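Local coordinates for protein monosaccharide-transporting ATPase (Actinobacillus succinogenes, PDB 5DTE) that binds beta-D-allopyranose in the cleft between its two lobes, probably as the periplasmic sugar-binding component of an ABC transporter, at residues 26-38 against 80-93. Numbering follows the deposited sequence.
Sequences KPQIALLMKTLSN and MIAKKVDAIIVTPN. With ALL (beta-D-allopyranose), chain E.
Strands 28-33 and 87-90 run parallel, their axes 4.6 Å apart at an angle of 16°, and Ala-30 pairs with Ile-88 through backbone bonds to the residues flanking it: Ala-30 N to Ala-87 O and Ile-89 N to Ala-30 O. Leu-32 repeats the pattern, its N bonded to Ile-89 O and its O accepting from Thr-91 N. The pairing starts with Asp-86 N bonded to Gln-28 O; Asp-86 OD2 lies close to Gln-28 N, too close for the exact length to be trusted.

Ala-30 and Leu-32 share one face with Ile-88 and Val-90. There Met-80, in the last turn of helix 70-82, lies over Ala-30 and Leu-32, its CG 3.6 Å from Leu-32 CD1 and 3.8 Å from Ala-30 CB. On the other face the side chains of Leu-31 and Ile-89 cross at a slant, CD1 of the first 3.6 Å from CG2 of the second, and Ile-29 CD1 meets Ala-87 CB at 3.7 Å; helix 272-287 packs on Ile-29, Ala-87 and Ile-89, and helix 39-54 on Leu-31.

Toward the sugar, Thr-91 OG1 accepts a long bond from Lys-34 N at 3.3 Å. From a CG set between backbone N and carbonyl carbon (chi1 60°), the extended Lys-34 chain passes Pro-92 O and brings NZ to O1 of the allose, 3.1 Å away. Asp-116 also bonds the sugar. This is the Rossmann-like parallel sheet of a type I periplasmic binding protein, with sugar-binding residues carried on loops at the C-terminal ends of its strands.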
loop_
_atom_site.group_PDB
_atom_site.type_symbol
_atom_site.label_atom_id
_atom_site.label_comp_id
_atom_site.label_asym_id
_atom_site.label_seq_id
_atom_site.Cartn_x
_atom_site.Cartn_y
_atom_site.Cartn_z
ATOM N N LYS A 26 21.387 -19.107 -14.158
ATOM C CA LYS A 26 20.068 -18.479 -14.116
ATOM C C LYS A 26 19.686 -18.123 -12.692
ATOM O O LYS A 26 19.213 -18.979 -11.955
ATOM C CB LYS A 26 19.005 -19.399 -14.714
ATOM C CG LYS A 26 17.692 -18.698 -15.068
ATOM C CD LYS A 26 16.616 -19.710 -15.515
ATOM C CE LYS A 26 15.337 -19.045 -16.082
ATOM N NZ LYS A 26 14.127 -19.964 -16.099
ATOM N N PRO A 27 19.874 -16.847 -12.310
ATOM C CA PRO A 27 19.772 -16.387 -10.921
ATOM C C PRO A 27 18.404 -16.656 -10.324
ATOM O O PRO A 27 17.401 -16.464 -11.008
ATOM C CB PRO A 27 20.027 -14.879 -11.025
ATOM C CG PRO A 27 20.641 -14.665 -12.352
ATOM C CD PRO A 27 20.069 -15.722 -13.236
ATOM N N GLN A 28 18.377 -17.082 -9.064
ATOM C CA GLN A 28 17.157 -17.534 -8.389
ATOM C C GLN A 28 16.753 -16.573 -7.267
ATOM O O GLN A 28 17.446 -16.484 -6.251
ATOM C CB GLN A 28 17.372 -18.952 -7.844
ATOM C CG GLN A 28 16.311 -19.435 -6.884
ATOM C CD GLN A 28 16.521 -20.877 -6.458
ATOM O OE1 GLN A 28 16.838 -21.167 -5.303
ATOM N NE2 GLN A 28 16.344 -21.790 -7.397
ATOM N N ILE A 29 15.650 -15.843 -7.467
ATOM C CA ILE A 29 15.249 -14.746 -6.570
ATOM C C ILE A 29 13.944 -15.046 -5.844
ATOM O O ILE A 29 13.009 -15.534 -6.453
ATOM C CB ILE A 29 15.084 -13.414 -7.337
ATOM C CG1 ILE A 29 16.453 -12.908 -7.808
ATOM C CG2 ILE A 29 14.403 -12.369 -6.456
ATOM C CD1 ILE A 29 16.508 -11.435 -8.126
ATOM N N ALA A 30 13.878 -14.770 -4.543
ATOM C CA ALA A 30 12.660 -15.051 -3.802
ATOM C C ALA A 30 11.846 -13.773 -3.621
ATOM O O ALA A 30 12.393 -12.698 -3.366
ATOM C CB ALA A 30 12.973 -15.696 -2.451
ATOM N N LEU A 31 10.533 -13.908 -3.787
ATOM C CA LEU A 31 9.587 -12.848 -3.495
ATOM C C LEU A 31 8.702 -13.315 -2.344
ATOM O O LEU A 31 7.979 -14.296 -2.470
ATOM C CB LEU A 31 8.753 -12.513 -4.724
ATOM C CG LEU A 31 7.687 -11.448 -4.493
ATOM C CD1 LEU A 31 8.360 -10.162 -4.042
ATOM C CD2 LEU A 31 6.844 -11.212 -5.749
ATOM N N LEU A 32 8.772 -12.631 -1.213
ATOM C CA LEU A 32 8.081 -13.101 -0.020
ATOM C C LEU A 32 7.043 -12.100 0.433
ATOM O O LEU A 32 7.369 -10.998 0.869
ATOM C CB LEU A 32 9.083 -13.380 1.096
ATOM C CG LEU A 32 10.063 -14.482 0.692
ATOM C CD1 LEU A 32 11.097 -14.707 1.768
ATOM C CD2 LEU A 32 9.312 -15.763 0.392
ATOM N N MET A 33 5.781 -12.492 0.333
ATOM C CA MET A 33 4.691 -11.531 0.430
ATOM C C MET A 33 3.798 -11.751 1.644
ATOM O O MET A 33 3.546 -12.880 2.049
ATOM C CB MET A 33 3.871 -11.576 -0.862
ATOM C CG MET A 33 4.711 -11.274 -2.077
ATOM S SD MET A 33 3.854 -11.444 -3.628
ATOM C CE MET A 33 2.715 -10.076 -3.525
ATOM N N LYS A 34 3.316 -10.655 2.217
ATOM C CA LYS A 34 2.498 -10.723 3.417
ATOM C C LYS A 34 1.099 -11.263 3.121
ATOM O O LYS A 34 0.434 -11.812 4.009
ATOM C CB LYS A 34 2.422 -9.343 4.086
ATOM C CG LYS A 34 1.830 -8.214 3.270
ATOM C CD LYS A 34 2.207 -6.861 3.879
ATOM C CE LYS A 34 1.186 -5.781 3.531
ATOM N NZ LYS A 34 1.499 -4.460 4.153
ATOM N N THR A 35 0.665 -11.137 1.870
ATOM C CA THR A 35 -0.631 -11.669 1.462
ATOM C C THR A 35 -0.775 -11.702 -0.065
ATOM O O THR A 35 0.006 -11.094 -0.789
ATOM C CB THR A 35 -1.807 -10.843 2.076
ATOM O OG1 THR A 35 -3.043 -11.551 1.915
ATOM C CG2 THR A 35 -1.910 -9.452 1.439
ATOM N N LEU A 36 -1.771 -12.443 -0.531
ATOM C CA LEU A 36 -2.173 -12.435 -1.928
ATOM C C LEU A 36 -3.694 -12.303 -2.014
ATOM O O LEU A 36 -4.257 -12.230 -3.114
ATOM C CB LEU A 36 -1.716 -13.704 -2.645
ATOM C CG LEU A 36 -0.363 -13.742 -3.349
ATOM C CD1 LEU A 36 -0.223 -15.079 -4.047
ATOM C CD2 LEU A 36 -0.194 -12.593 -4.343
ATOM N N SER A 37 -4.339 -12.291 -0.841
ATOM C CA SER A 37 -5.785 -12.094 -0.704
ATOM C C SER A 37 -6.232 -10.756 -1.277
ATOM O O SER A 37 -7.346 -10.635 -1.782
ATOM C CB SER A 37 -6.201 -12.184 0.769
ATOM O OG SER A 37 -5.878 -13.447 1.327
ATOM N N ASN A 38 -5.362 -9.754 -1.182
ATOM C CA ASN A 38 -5.606 -8.440 -1.771
ATOM C C ASN A 38 -5.451 -8.485 -3.291
ATOM O O ASN A 38 -4.623 -9.223 -3.812
ATOM C CB ASN A 38 -4.650 -7.399 -1.172
ATOM C CG ASN A 38 -5.143 -5.965 -1.362
ATOM O OD1 ASN A 38 -6.052 -5.696 -2.157
ATOM N ND2 ASN A 38 -4.549 -5.038 -0.617
ATOM N N MET A 80 14.780 -18.894 2.964
ATOM C CA MET A 80 15.447 -18.505 1.726
ATOM C C MET A 80 16.948 -18.241 1.933
ATOM O O MET A 80 17.768 -18.602 1.093
ATOM C CB MET A 80 14.747 -17.276 1.138
ATOM C CG MET A 80 13.247 -17.475 0.855
ATOM S SD MET A 80 12.960 -18.839 -0.324
ATOM C CE MET A 80 12.374 -20.164 0.767
ATOM N N ILE A 81 17.300 -17.618 3.053
ATOM C CA ILE A 81 18.697 -17.481 3.466
ATOM C C ILE A 81 19.334 -18.867 3.579
ATOM O O ILE A 81 20.430 -19.103 3.068
ATOM C CB ILE A 81 18.820 -16.705 4.825
ATOM C CG1 ILE A 81 18.378 -15.247 4.652
ATOM C CG2 ILE A 81 20.239 -16.682 5.341
ATOM C CD1 ILE A 81 18.217 -14.489 5.958
ATOM N N ALA A 82 18.623 -19.783 4.232
ATOM C CA ALA A 82 19.091 -21.157 4.435
ATOM C C ALA A 82 19.310 -21.881 3.120
ATOM O O ALA A 82 20.246 -22.650 2.985
ATOM C CB ALA A 82 18.102 -21.933 5.294
ATOM N N LYS A 83 18.442 -21.618 2.150
ATOM C CA LYS A 83 18.527 -22.241 0.828
ATOM C C LYS A 83 19.565 -21.565 -0.069
ATOM O O LYS A 83 19.818 -22.028 -1.187
ATOM C CB LYS A 83 17.158 -22.219 0.139
ATOM C CG LYS A 83 16.087 -23.070 0.820
ATOM C CD LYS A 83 14.754 -22.991 0.079
ATOM C CE LYS A 83 14.933 -23.209 -1.421
ATOM N NZ LYS A 83 13.638 -23.070 -2.147
ATOM N N LYS A 84 20.170 -20.490 0.444
ATOM C CA LYS A 84 21.141 -19.681 -0.295
ATOM C C LYS A 84 20.584 -19.329 -1.669
ATOM O O LYS A 84 21.149 -19.646 -2.719
ATOM C CB LYS A 84 22.483 -20.393 -0.417
ATOM C CG LYS A 84 23.262 -20.504 0.880
ATOM C CD LYS A 84 24.694 -20.919 0.576
ATOM C CE LYS A 84 25.585 -20.929 1.808
ATOM N NZ LYS A 84 26.970 -20.425 1.499
ATOM N N VAL A 85 19.432 -18.685 -1.631
ATOM C CA VAL A 85 18.821 -18.116 -2.808
ATOM C C VAL A 85 19.711 -16.927 -3.270
ATOM O O VAL A 85 20.541 -16.424 -2.499
ATOM C CB VAL A 85 17.360 -17.724 -2.466
ATOM C CG1 VAL A 85 17.302 -16.386 -1.756
ATOM C CG2 VAL A 85 16.463 -17.774 -3.674
ATOM N N ASP A 86 19.586 -16.495 -4.522
ATOM C CA ASP A 86 20.499 -15.460 -5.034
ATOM C C ASP A 86 20.147 -14.041 -4.547
ATOM O O ASP A 86 21.039 -13.243 -4.230
ATOM C CB ASP A 86 20.534 -15.506 -6.564
ATOM C CG ASP A 86 21.180 -16.777 -7.092
ATOM O OD1 ASP A 86 22.299 -17.120 -6.642
ATOM O OD2 ASP A 86 20.565 -17.440 -7.952
ATOM N N ALA A 87 18.850 -13.735 -4.498
ATOM C CA ALA A 87 18.353 -12.519 -3.846
ATOM C C ALA A 87 16.968 -12.729 -3.212
ATOM O O ALA A 87 16.245 -13.676 -3.549
ATOM C CB ALA A 87 18.298 -11.362 -4.834
ATOM N N ILE A 88 16.610 -11.834 -2.297
ATOM C CA ILE A 88 15.275 -11.819 -1.712
ATOM C C ILE A 88 14.597 -10.436 -1.803
ATOM O O ILE A 88 15.176 -9.404 -1.471
ATOM C CB ILE A 88 15.311 -12.251 -0.238
ATOM C CG1 ILE A 88 16.253 -13.434 -0.047
ATOM C CG2 ILE A 88 13.927 -12.599 0.240
ATOM C CD1 ILE A 88 16.501 -13.740 1.392
ATOM N N ILE A 89 13.359 -10.441 -2.273
ATOM C CA ILE A 89 12.498 -9.277 -2.216
ATOM C C ILE A 89 11.397 -9.573 -1.207
ATOM O O ILE A 89 10.612 -10.506 -1.390
ATOM C CB ILE A 89 11.883 -8.958 -3.584
ATOM C CG1 ILE A 89 12.994 -8.720 -4.602
ATOM C CG2 ILE A 89 10.932 -7.762 -3.488
ATOM C CD1 ILE A 89 12.552 -8.833 -6.047
ATOM N N VAL A 90 11.339 -8.794 -0.135
ATOM C CA VAL A 90 10.328 -9.021 0.876
ATOM C C VAL A 90 9.524 -7.748 1.149
ATOM O O VAL A 90 10.060 -6.631 1.135
ATOM C CB VAL A 90 10.954 -9.562 2.190
ATOM C CG1 VAL A 90 11.697 -8.471 2.943
ATOM C CG2 VAL A 90 9.890 -10.152 3.065
ATOM N N THR A 91 8.221 -7.946 1.350
ATOM C CA THR A 91 7.277 -6.916 1.770
ATOM C C THR A 91 6.957 -7.160 3.235
ATOM O O THR A 91 6.048 -7.932 3.547
ATOM C CB THR A 91 5.987 -6.971 0.968
ATOM O OG1 THR A 91 5.266 -8.151 1.347
ATOM C CG2 THR A 91 6.293 -7.044 -0.520
ATOM N N PRO A 92 7.724 -6.529 4.140
ATOM C CA PRO A 92 7.652 -6.779 5.581
ATOM C C PRO A 92 6.263 -6.662 6.198
ATOM O O PRO A 92 5.317 -6.227 5.559
ATOM C CB PRO A 92 8.584 -5.714 6.155
ATOM C CG PRO A 92 9.607 -5.580 5.122
ATOM C CD PRO A 92 8.856 -5.647 3.816
ATOM N N ASN A 93 6.202 -7.047 7.468
ATOM C CA ASN A 93 4.992 -7.364 8.199
ATOM C C ASN A 93 5.014 -6.621 9.513
ATOM O O ASN A 93 4.131 -6.766 10.359
ATOM C CB ASN A 93 4.924 -8.869 8.458
ATOM C CG ASN A 93 3.675 -9.488 7.922
ATOM O OD1 ASN A 93 2.733 -8.779 7.569
ATOM N ND2 ASN A 93 3.643 -10.819 7.866
HETATM C C1 ALL E . -0.242 -1.695 2.017
HETATM C C2 ALL E . -0.041 -1.556 0.520
HETATM C C3 ALL E . -1.315 -1.649 -0.234
HETATM C C4 ALL E . -2.162 -2.800 0.208
HETATM C C5 ALL E . -2.404 -2.663 1.702
HETATM C C6 ALL E . -3.399 -3.637 2.245
HETATM O O1 ALL E . 0.957 -1.842 2.672
HETATM O O2 ALL E . 0.532 -0.253 0.276
HETATM O O3 ALL E . -2.080 -0.423 -0.010
HETATM O O4 ALL E . -3.408 -2.800 -0.506
HETATM O O5 ALL E . -1.118 -2.855 2.359
HETATM O O6 ALL E . -2.823 -4.925 2.272
#